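Local atomic coordinates of putative O-Methyltransferase (Corynebacterium glutamicum, PDB entry 3DR5), a protein that probably transfers methyl groups from S-adenosyl-L-methionine to hydroxyl oxygens, as a presumed O-methyltransferase whose substrate is not established. Residues Thr10-Thr15 / Asp38-Gln43; Ile61-Ala66 / Gln131-Gln136; Ser138-Lys143 / Thr180-Asp185; Leu161-Leu166 / Leu203-Thr208. All blocks are in the same frame, centred on the assembly; numbering follows the deposited sequence.

Contact 1: Thr10-Thr15 / Asp38-Gln43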
# COMPACT_ATOMS: atom_id res chain seq x y z
N THR A 10 6.44 17.54 -0.12
CA THR A 10 5.93 18.90 0.01
C THR A 10 4.66 19.12 -0.81
O THR A 10 3.68 19.67 -0.31
CB THR A 10 7.00 19.94 -0.40
OG1 THR A 10 8.18 19.73 0.40
CG2 THR A 10 6.49 21.35 -0.16
N TYR A 11 4.68 18.69 -2.07
CA TYR A 11 3.50 18.85 -2.91
C TYR A 11 2.32 18.03 -2.39
O TYR A 11 1.18 18.50 -2.39
CB TYR A 11 3.78 18.40 -4.34
CG TYR A 11 2.55 18.53 -5.20
CD1 TYR A 11 2.09 19.78 -5.60
CD2 TYR A 11 1.76 17.42 -5.51
CE1 TYR A 11 0.90 19.93 -6.30
CE2 TYR A 11 0.57 17.55 -6.22
CZ TYR A 11 0.15 18.82 -6.60
OH TYR A 11 -1.02 18.97 -7.31
N VAL A 12 2.59 16.80 -1.94
CA VAL A 12 1.52 15.95 -1.43
C VAL A 12 0.99 16.45 -0.09
O VAL A 12 -0.21 16.47 0.14
CB VAL A 12 1.98 14.48 -1.29
CG1 VAL A 12 0.89 13.64 -0.61
CG2 VAL A 12 2.31 13.90 -2.67
N GLU A 13 1.90 16.86 0.79
CA GLU A 13 1.47 17.36 2.09
C GLU A 13 0.75 18.70 1.91
O GLU A 13 -0.34 18.90 2.44
CB GLU A 13 2.68 17.51 3.03
CG GLU A 13 2.99 16.25 3.83
CD GLU A 13 4.22 16.38 4.71
OE1 GLU A 13 4.69 15.35 5.24
OE2 GLU A 13 4.71 17.52 4.88
N SER A 14 1.35 19.61 1.15
CA SER A 14 0.77 20.93 0.92
C SER A 14 -0.49 20.88 0.08
O SER A 14 -1.10 21.93 -0.18
CB SER A 14 1.78 21.83 0.23
OG SER A 14 1.90 21.49 -1.15
N THR A 15 -0.89 19.69 -0.34
CA THR A 15 -2.05 19.56 -1.20
C THR A 15 -3.14 18.61 -0.71
O THR A 15 -4.22 18.53 -1.29
CB THR A 15 -1.57 19.18 -2.63
OG1 THR A 15 -2.31 19.92 -3.61
CG2 THR A 15 -1.71 17.73 -2.90
N ASP A 38 4.27 10.15 8.95
CA ASP A 38 3.88 11.32 8.17
C ASP A 38 2.54 11.12 7.45
O ASP A 38 1.94 10.04 7.52
CB ASP A 38 5.00 11.72 7.18
CG ASP A 38 5.26 10.68 6.10
OD1 ASP A 38 4.73 9.55 6.20
OD2 ASP A 38 6.00 11.01 5.14
N GLU A 39 2.08 12.16 6.77
CA GLU A 39 0.80 12.11 6.07
C GLU A 39 0.69 11.03 5.00
O GLU A 39 -0.37 10.43 4.84
CB GLU A 39 0.50 13.48 5.46
CG GLU A 39 -0.75 13.53 4.58
CD GLU A 39 -2.03 13.20 5.33
OE1 GLU A 39 -2.15 13.61 6.50
OE2 GLU A 39 -2.92 12.54 4.74
N MSE A 40 1.78 10.80 4.29
CA MSE A 40 1.80 9.81 3.22
C MSE A 40 1.69 8.38 3.77
O MSE A 40 1.01 7.54 3.18
CB MSE A 40 3.07 9.97 2.36
CG MSE A 40 3.00 11.12 1.33
SE MSE A 40 4.57 11.16 0.15
CE MSE A 40 4.41 12.93 -0.56
N THR A 41 2.36 8.13 4.89
CA THR A 41 2.30 6.82 5.52
C THR A 41 0.87 6.60 6.04
O THR A 41 0.34 5.50 5.95
CB THR A 41 3.31 6.73 6.68
OG1 THR A 41 4.63 6.92 6.16
CG2 THR A 41 3.22 5.36 7.37
N GLY A 42 0.25 7.65 6.58
CA GLY A 42 -1.12 7.55 7.08
C GLY A 42 -2.10 7.22 5.96
O GLY A 42 -3.00 6.39 6.15
N GLN A 43 -1.94 7.85 4.79
CA GLN A 43 -2.82 7.60 3.64
C GLN A 43 -2.71 6.11 3.25
O GLN A 43 -3.73 5.46 2.96
CB GLN A 43 -2.42 8.52 2.47
CG GLN A 43 -2.81 9.98 2.71
CD GLN A 43 -2.30 10.93 1.63
OE1 GLN A 43 -1.89 10.50 0.55
NE2 GLN A 43 -2.33 12.23 1.92
O HOH W 1 4.33 12.69 3.98
O HOH W 2 2.97 14.77 7.56
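Glu13, on the last turn of the N-terminal helix 4-13, reaches across to Asp38 and Glu39 at the start of helix 39-51, the helix that leads into the first strand of this Rossmann-like methyltransferase fold. Its CB heads past the other helix rather than into it. Glu13 CG lies 4.1 Å from Glu39 CB, the two acidic chains passing one another head to tail. A chi2 of 177° sets CD straight out from CB, and beyond it Glu13 OE1 lies 4.1 Å from Asp38 CB. There OE1 accepts from two waters: one, 2.9 Å from Glu13 OE1, takes up the N-H of Glu39, and the other takes up the N-H of Met40 while giving a weak bond to Asp38 OD2. Glutamate suits the place because it is long enough to reach, through water, the N-H groups that a first helical turn leaves without carbonyl partners. The partial positive charge of that helix end may also ease the closeness of the Glu13 and Asp38 carboxylates. The apolar part of the contact is made by Val12, whose CG1 lies 3.8 Å from CG of the selenomethionine Met40. Asp38 is the N-cap: its OD1 accepts from Thr41 N and from Thr41 OG1. Tyr11 OH and Gln43 OE1 bond instead to Asp187 and Arg200 of the second subunit, so the pair of helices also borders the dimer interface. Glu39 has turned its carboxylate away, OE1 to Tyr73 and OE2 to Gln43 NE2 at 2.9 Å through the anti lone pair.

Contact 2: Ile61-Ala66 / Gln131-Gln136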
# COMPACT_ATOMS: atom_id res chain seq x y z
N ILE A 61 -5.46 -3.53 14.66
CA ILE A 61 -4.73 -3.31 15.90
C ILE A 61 -3.65 -2.24 15.64
O ILE A 61 -2.92 -2.32 14.65
CB ILE A 61 -4.00 -4.57 16.41
CG1 ILE A 61 -5.00 -5.67 16.73
CG2 ILE A 61 -3.22 -4.23 17.70
CD1 ILE A 61 -4.36 -6.99 17.13
N ALA A 62 -3.59 -1.24 16.51
CA ALA A 62 -2.57 -0.20 16.42
C ALA A 62 -1.72 -0.27 17.70
O ALA A 62 -2.20 0.01 18.80
CB ALA A 62 -3.20 1.20 16.28
N ILE A 63 -0.47 -0.68 17.56
CA ILE A 63 0.45 -0.79 18.68
C ILE A 63 1.43 0.37 18.56
O ILE A 63 2.42 0.30 17.84
CB ILE A 63 1.20 -2.12 18.63
CG1 ILE A 63 0.20 -3.27 18.84
CG2 ILE A 63 2.29 -2.15 19.68
CD1 ILE A 63 0.50 -4.49 18.01
N THR A 64 1.16 1.43 19.31
CA THR A 64 1.99 2.63 19.24
C THR A 64 1.62 3.64 20.32
O THR A 64 0.48 3.68 20.78
CB THR A 64 1.77 3.31 17.86
OG1 THR A 64 2.36 4.61 17.84
CG2 THR A 64 0.25 3.46 17.58
N PRO A 65 2.58 4.49 20.73
CA PRO A 65 2.36 5.52 21.76
C PRO A 65 1.39 6.59 21.24
O PRO A 65 0.74 7.27 22.02
CB PRO A 65 3.75 6.10 21.99
CG PRO A 65 4.66 4.99 21.66
CD PRO A 65 4.02 4.28 20.48
N ALA A 66 1.33 6.75 19.93
CA ALA A 66 0.45 7.74 19.31
C ALA A 66 -0.66 7.03 18.54
O ALA A 66 -0.78 7.18 17.33
CB ALA A 66 1.23 8.64 18.37
N GLN A 131 -7.43 -8.20 10.46
CA GLN A 131 -7.11 -7.92 9.07
C GLN A 131 -5.95 -6.93 8.90
O GLN A 131 -5.37 -6.81 7.82
CB GLN A 131 -8.33 -7.33 8.37
CG GLN A 131 -8.62 -5.88 8.80
CD GLN A 131 -10.01 -5.40 8.44
OE1 GLN A 131 -10.21 -4.72 7.44
NE2 GLN A 131 -10.99 -5.77 9.26
N LEU A 132 -5.60 -6.23 9.97
CA LEU A 132 -4.53 -5.23 9.89
C LEU A 132 -3.92 -4.94 11.25
O LEU A 132 -4.62 -4.72 12.24
CB LEU A 132 -5.08 -3.93 9.28
CG LEU A 132 -4.19 -2.68 9.23
CD1 LEU A 132 -3.06 -2.90 8.23
CD2 LEU A 132 -5.01 -1.45 8.84
N VAL A 133 -2.59 -4.95 11.30
CA VAL A 133 -1.88 -4.65 12.53
C VAL A 133 -0.75 -3.67 12.22
O VAL A 133 0.10 -3.92 11.37
CB VAL A 133 -1.31 -5.94 13.18
CG1 VAL A 133 -0.54 -5.59 14.46
CG2 VAL A 133 -2.44 -6.91 13.49
N PHE A 134 -0.78 -2.53 12.90
CA PHE A 134 0.25 -1.52 12.75
C PHE A 134 1.08 -1.53 14.02
O PHE A 134 0.54 -1.49 15.14
CB PHE A 134 -0.36 -0.12 12.58
CG PHE A 134 0.66 0.98 12.63
CD1 PHE A 134 1.38 1.35 11.49
CD2 PHE A 134 0.94 1.63 13.83
CE1 PHE A 134 2.37 2.33 11.55
CE2 PHE A 134 1.93 2.61 13.91
CZ PHE A 134 2.64 2.97 12.77
N GLY A 135 2.39 -1.61 13.85
CA GLY A 135 3.28 -1.62 15.00
C GLY A 135 4.34 -0.53 14.96
O GLY A 135 5.03 -0.34 13.95
N GLN A 136 4.45 0.22 16.05
CA GLN A 136 5.47 1.24 16.18
C GLN A 136 6.23 0.82 17.44
O GLN A 136 5.86 1.17 18.57
CB GLN A 136 4.88 2.65 16.37
CG GLN A 136 5.96 3.70 16.56
CD GLN A 136 6.43 4.32 15.25
OE1 GLN A 136 7.60 4.19 14.88
NE2 GLN A 136 5.52 4.98 14.55
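The Phe134 ring meets Thr64 at its edge, between two central parallel strands of the Rossmann-like sheet, 59-63 and 130-135: Thr64 CB lies near the ring plane, 4.0 Å from Phe134 CE2, with the methyl CG2 close by. CG of Phe134 is anti to the backbone N (chi1 171°), and the Phe134 side chain also packs on Val70 of helix 67-77 and Val160 of strand 157-161. A large apolar ring fits here because it lies in the core between sheet and helix. The axes of 61-63 and 132-135 are 4.7 Å apart at closest approach and only 8° from parallel. Their backbones follow the parallel pattern, in which one strand's residues 61 and 63 use both N-H and C=O toward the other: Ile61 N gives to Leu132 O, Phe134 N to Ile61 O, and Ile63 N to Phe134 O. Gln136 N to Ile63 O, 2.7 Å, continues the pairing. On the face away from Phe134 the branched Ile61, Ile63 and Val133 pack together, with Ile87 of strand 83-87 beside the isoleucines. Ile61 and Val133 run next to each other in one direction, while Ile63 swings CD1 to 3.9 Å from Val133 CG1. Gly135, paired with Ile63, adds no bulk to that face. Beyond the strand Thr64 begins the turn into helix 67-77, at the C-terminal ends of the strands, where related methyltransferases hold their cofactor. Its hydroxyl is anti to the backbone N, and Thr64 OG1 accepts from Ala66 N at 3.2 Å, an ST turn.

Contact 3: Ser138-Lys143 / Thr180-Asp185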
# COMPACT_ATOMS: atom_id res chain seq x y z
N SER A 138 10.39 -0.57 19.16
CA SER A 138 11.83 -0.43 19.06
C SER A 138 12.31 -1.59 18.20
O SER A 138 11.70 -2.67 18.18
CB SER A 138 12.49 -0.52 20.44
OG SER A 138 12.15 0.59 21.23
N PRO A 139 13.41 -1.39 17.47
CA PRO A 139 13.99 -2.42 16.60
C PRO A 139 14.26 -3.73 17.33
O PRO A 139 14.31 -4.80 16.71
CB PRO A 139 15.27 -1.76 16.05
CG PRO A 139 15.45 -0.50 16.87
CD PRO A 139 14.08 -0.09 17.27
N MSE A 140 14.46 -3.65 18.64
CA MSE A 140 14.73 -4.86 19.42
C MSE A 140 13.45 -5.66 19.68
O MSE A 140 13.51 -6.83 20.06
CB MSE A 140 15.45 -4.51 20.73
CG MSE A 140 16.93 -4.12 20.53
SE MSE A 140 18.25 -5.40 21.21
CE MSE A 140 17.21 -7.03 21.12
N ASP A 141 12.30 -5.04 19.46
CA ASP A 141 11.02 -5.72 19.65
C ASP A 141 10.39 -6.22 18.35
O ASP A 141 9.39 -6.95 18.39
CB ASP A 141 10.03 -4.78 20.34
CG ASP A 141 10.31 -4.59 21.81
OD1 ASP A 141 10.67 -5.58 22.46
OD2 ASP A 141 10.17 -3.45 22.32
N LEU A 142 10.97 -5.87 17.21
CA LEU A 142 10.40 -6.24 15.92
C LEU A 142 10.10 -7.70 15.66
O LEU A 142 8.98 -8.04 15.27
CB LEU A 142 11.24 -5.67 14.77
CG LEU A 142 11.20 -4.15 14.57
CD1 LEU A 142 12.26 -3.73 13.57
CD2 LEU A 142 9.82 -3.72 14.09
N LYS A 143 11.09 -8.54 15.92
CA LYS A 143 10.95 -9.97 15.73
C LYS A 143 9.84 -10.51 16.63
O LYS A 143 8.97 -11.27 16.18
CB LYS A 143 12.26 -10.66 16.10
CG LYS A 143 12.70 -11.75 15.13
CD LYS A 143 13.15 -13.02 15.84
CE LYS A 143 12.04 -14.07 15.84
NZ LYS A 143 12.46 -15.36 16.46
N THR A 180 20.64 -1.62 15.16
CA THR A 180 20.83 -1.95 13.76
C THR A 180 20.89 -3.47 13.58
O THR A 180 20.34 -4.01 12.61
CB THR A 180 22.14 -1.32 13.22
OG1 THR A 180 22.05 -1.16 11.81
CG2 THR A 180 23.35 -2.20 13.53
N GLN A 181 21.55 -4.15 14.51
CA GLN A 181 21.69 -5.60 14.46
C GLN A 181 20.36 -6.32 14.69
O GLN A 181 20.13 -7.39 14.11
CB GLN A 181 22.71 -6.06 15.52
CG GLN A 181 23.10 -7.52 15.44
CD GLN A 181 24.23 -7.86 16.40
OE1 GLN A 181 24.99 -6.98 16.80
NE2 GLN A 181 24.35 -9.13 16.75
N ALA A 182 19.51 -5.73 15.51
CA ALA A 182 18.20 -6.31 15.80
C ALA A 182 17.29 -6.05 14.59
O ALA A 182 16.56 -6.95 14.16
CB ALA A 182 17.60 -5.68 17.07
N ALA A 183 17.34 -4.84 14.05
CA ALA A 183 16.54 -4.49 12.88
C ALA A 183 16.98 -5.38 11.70
O ALA A 183 16.15 -5.86 10.93
CB ALA A 183 16.73 -3.01 12.54
N ARG A 184 18.29 -5.62 11.57
CA ARG A 184 18.80 -6.48 10.49
C ARG A 184 18.27 -7.90 10.64
O ARG A 184 17.85 -8.52 9.65
CB ARG A 184 20.33 -6.51 10.51
CG ARG A 184 20.96 -6.48 9.12
CD ARG A 184 22.38 -7.01 9.12
NE ARG A 184 23.26 -6.30 10.05
CZ ARG A 184 23.48 -4.99 10.02
NH1 ARG A 184 22.89 -4.23 9.11
NH2 ARG A 184 24.30 -4.43 10.91
N ASP A 185 18.29 -8.44 11.86
CA ASP A 185 17.79 -9.79 12.10
C ASP A 185 16.29 -9.89 11.85
O ASP A 185 15.79 -10.90 11.35
CB ASP A 185 18.10 -10.25 13.53
CG ASP A 185 17.59 -11.65 13.82
OD1 ASP A 185 16.41 -11.79 14.21
OD2 ASP A 185 18.36 -12.61 13.63
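Pro139, which packs on Ala182 and Ala183, belongs to a tight turn closed by the bond from Asp141 N to Ser138 O, 2.8 Å long. No hydrogen bond crosses between 138-143 and 180-185; the turn is instead laid against the helix by carbon contacts. Small residues make this possible: Ala182 CB reaches in to 3.4 Å from Pro139 O, and Ala183 CB lies 4.0 Å from Pro139 CB. Proline suits the lead-in to a helix, since it has no N-H to satisfy there and its ring offers a rigid apolar surface. The selenomethionine Met140 adds its CG, 3.9 Å from Ala182 CB; the residue is otherwise exposed and touches a crystal neighbour. Deeper in, Leu142 CD1 approaches Ala183 CA, and the Leu142 side chain also packs on Ala186. At the outer edge, chi1 179° puts CG of Asp185 anti to the backbone N, and Asp185 OD1 lies 3.8 Å from both CG and CD of Lys143. This is a meeting with the aliphatic part of the lysine: Lys143 NZ stays 5.8 Å from Asp185 OD1, and the ammonium has a cation-pi partner in Tyr189. Helix 142-152 lies in the beta-alpha-beta crossover from strand 130-135 to strand 157-161, and the contact sets the lead-in and start of helix 142-152 beside helix 178-190 in the helical layer on one face of a Rossmann-like sheet.

Contact 4: Leu161-Leu166 / Leu203-Thr208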
# COMPACT_ATOMS: atom_id res chain seq x y z
N LEU A 161 5.04 -2.46 9.81
CA LEU A 161 6.09 -2.10 10.77
C LEU A 161 6.80 -0.80 10.42
O LEU A 161 7.60 -0.73 9.50
CB LEU A 161 7.12 -3.24 10.86
CG LEU A 161 6.51 -4.63 11.15
CD1 LEU A 161 7.58 -5.72 11.00
CD2 LEU A 161 5.91 -4.64 12.55
N ALA A 162 6.49 0.25 11.18
CA ALA A 162 7.08 1.57 10.97
C ALA A 162 8.57 1.64 11.28
O ALA A 162 9.05 0.98 12.20
CB ALA A 162 6.34 2.60 11.80
N ASP A 163 9.28 2.46 10.50
CA ASP A 163 10.72 2.71 10.66
C ASP A 163 11.57 1.46 10.88
O ASP A 163 12.64 1.54 11.48
CB ASP A 163 10.95 3.65 11.84
CG ASP A 163 10.09 4.89 11.77
OD1 ASP A 163 9.90 5.42 10.66
OD2 ASP A 163 9.60 5.35 12.83
N ALA A 164 11.12 0.32 10.37
CA ALA A 164 11.82 -0.94 10.56
C ALA A 164 13.13 -1.14 9.79
O ALA A 164 13.87 -2.09 10.06
CB ALA A 164 10.88 -2.09 10.23
N LEU A 165 13.40 -0.23 8.86
CA LEU A 165 14.59 -0.33 8.04
C LEU A 165 15.68 0.66 8.43
O LEU A 165 16.78 0.65 7.86
CB LEU A 165 14.21 -0.12 6.57
CG LEU A 165 13.26 -1.14 5.93
CD1 LEU A 165 12.67 -0.58 4.65
CD2 LEU A 165 14.01 -2.43 5.66
N LEU A 166 15.37 1.51 9.40
CA LEU A 166 16.29 2.53 9.87
C LEU A 166 16.99 3.29 8.75
O LEU A 166 18.22 3.36 8.70
CB LEU A 166 17.32 1.90 10.83
CG LEU A 166 16.73 1.36 12.14
CD1 LEU A 166 17.83 0.78 13.03
CD2 LEU A 166 16.02 2.49 12.87
N LEU A 203 8.86 4.95 3.01
CA LEU A 203 8.03 5.82 3.85
C LEU A 203 8.63 5.87 5.25
O LEU A 203 9.07 4.85 5.78
CB LEU A 203 6.59 5.29 3.89
CG LEU A 203 5.75 5.48 2.62
CD1 LEU A 203 4.60 4.48 2.64
CD2 LEU A 203 5.26 6.93 2.55
N GLY A 204 8.63 7.06 5.85
CA GLY A 204 9.23 7.22 7.17
C GLY A 204 10.68 6.78 7.07
O GLY A 204 11.39 7.15 6.12
N ALA A 205 11.15 6.00 8.04
CA ALA A 205 12.53 5.51 8.02
C ALA A 205 12.60 4.14 7.33
O ALA A 205 13.56 3.39 7.52
CB ALA A 205 13.08 5.41 9.45
N GLY A 206 11.58 3.80 6.55
CA GLY A 206 11.56 2.52 5.87
C GLY A 206 10.50 1.61 6.46
O GLY A 206 10.68 1.06 7.54
N LEU A 207 9.41 1.43 5.73
CA LEU A 207 8.27 0.64 6.18
C LEU A 207 8.28 -0.79 5.69
O LEU A 207 8.53 -1.04 4.52
CB LEU A 207 6.99 1.34 5.71
CG LEU A 207 5.61 0.82 6.12
CD1 LEU A 207 5.34 1.23 7.57
CD2 LEU A 207 4.54 1.40 5.20
N THR A 208 8.03 -1.73 6.59
CA THR A 208 7.95 -3.12 6.18
C THR A 208 6.52 -3.59 6.41
O THR A 208 6.02 -3.56 7.54
CB THR A 208 8.89 -4.05 6.98
OG1 THR A 208 10.24 -3.62 6.82
CG2 THR A 208 8.77 -5.48 6.45
O HOH W 3 8.02 3.55 8.49
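Asp163 reaches back over Ala205 and takes its N-H: Ala205 N gives to Asp163 OD1 at 3.0 Å, on the anti side of the carboxylate and 20° out of its plane. CG of Asp163 stands beside its own backbone N, anti to the carbonyl carbon (chi1 -50°), while CB and OD1 both rest on the Ala205 methyl. Asp163 has a positive phi as the third residue of the type II turn 161-164, a conformation aspartate adopts more readily than beta-branched residues. A water accepts from its N and donates to Leu203 O. Facing it, Gly204 takes the positive phi of a type II' turn, 203-206. Leu165 packs over Gly206, its CD1 3.5 Å from Gly206 CA, a nearness that the lack of a side chain on the glycine permits, and Leu165 N gives to Gly206 O at 3.3 Å. The Leu165 side chain crosses that of Thr208 at about a right angle, Leu165 CG 4.0 Å from Thr208 OG1, and packs on Leu8 of the second subunit. Leu207 starts away, but a chi2 of 77° turns its CD1 toward the other segment, 3.6 Å from Leu161 O. At the base, Leu161 and Thr208 form an antiparallel hydrogen-bonded pair, Leu161 N giving to Thr208 O at 2.7 Å and Leu161 O receiving in return from Thr208 N. This joins strand 157-161 to the antiparallel strand 207-212, the 5-7 step in the 3-2-1-4-5-7-6 order characteristic of Rossmann-like methyltransferases.

How the contacts relate
Contact 4 touches each of the other three. It is about 13 Å from contact 2, centre to centre, and continues the same sheet, with Gly135 O 3.2 Å from Ala162 N, a probable hydrogen bond. Contact 3 is about 12 Å from contact 4, centre to centre, and Leu142 CD1 packs on Ala164 CB at 4.0 Å; their segments alternate along the chain. Contact 1 meets contact 4 where Met40 CB lies 3.7 Å from Leu203 CD2, and both border the second subunit. Contacts 1 and 3 are the most distant pair, about 27 Å between centres. The loops following strands 59-63, 130-135 and 157-161 thus gather at the C-terminal ends of the strands, where related methyltransferases place the cofactor pocket.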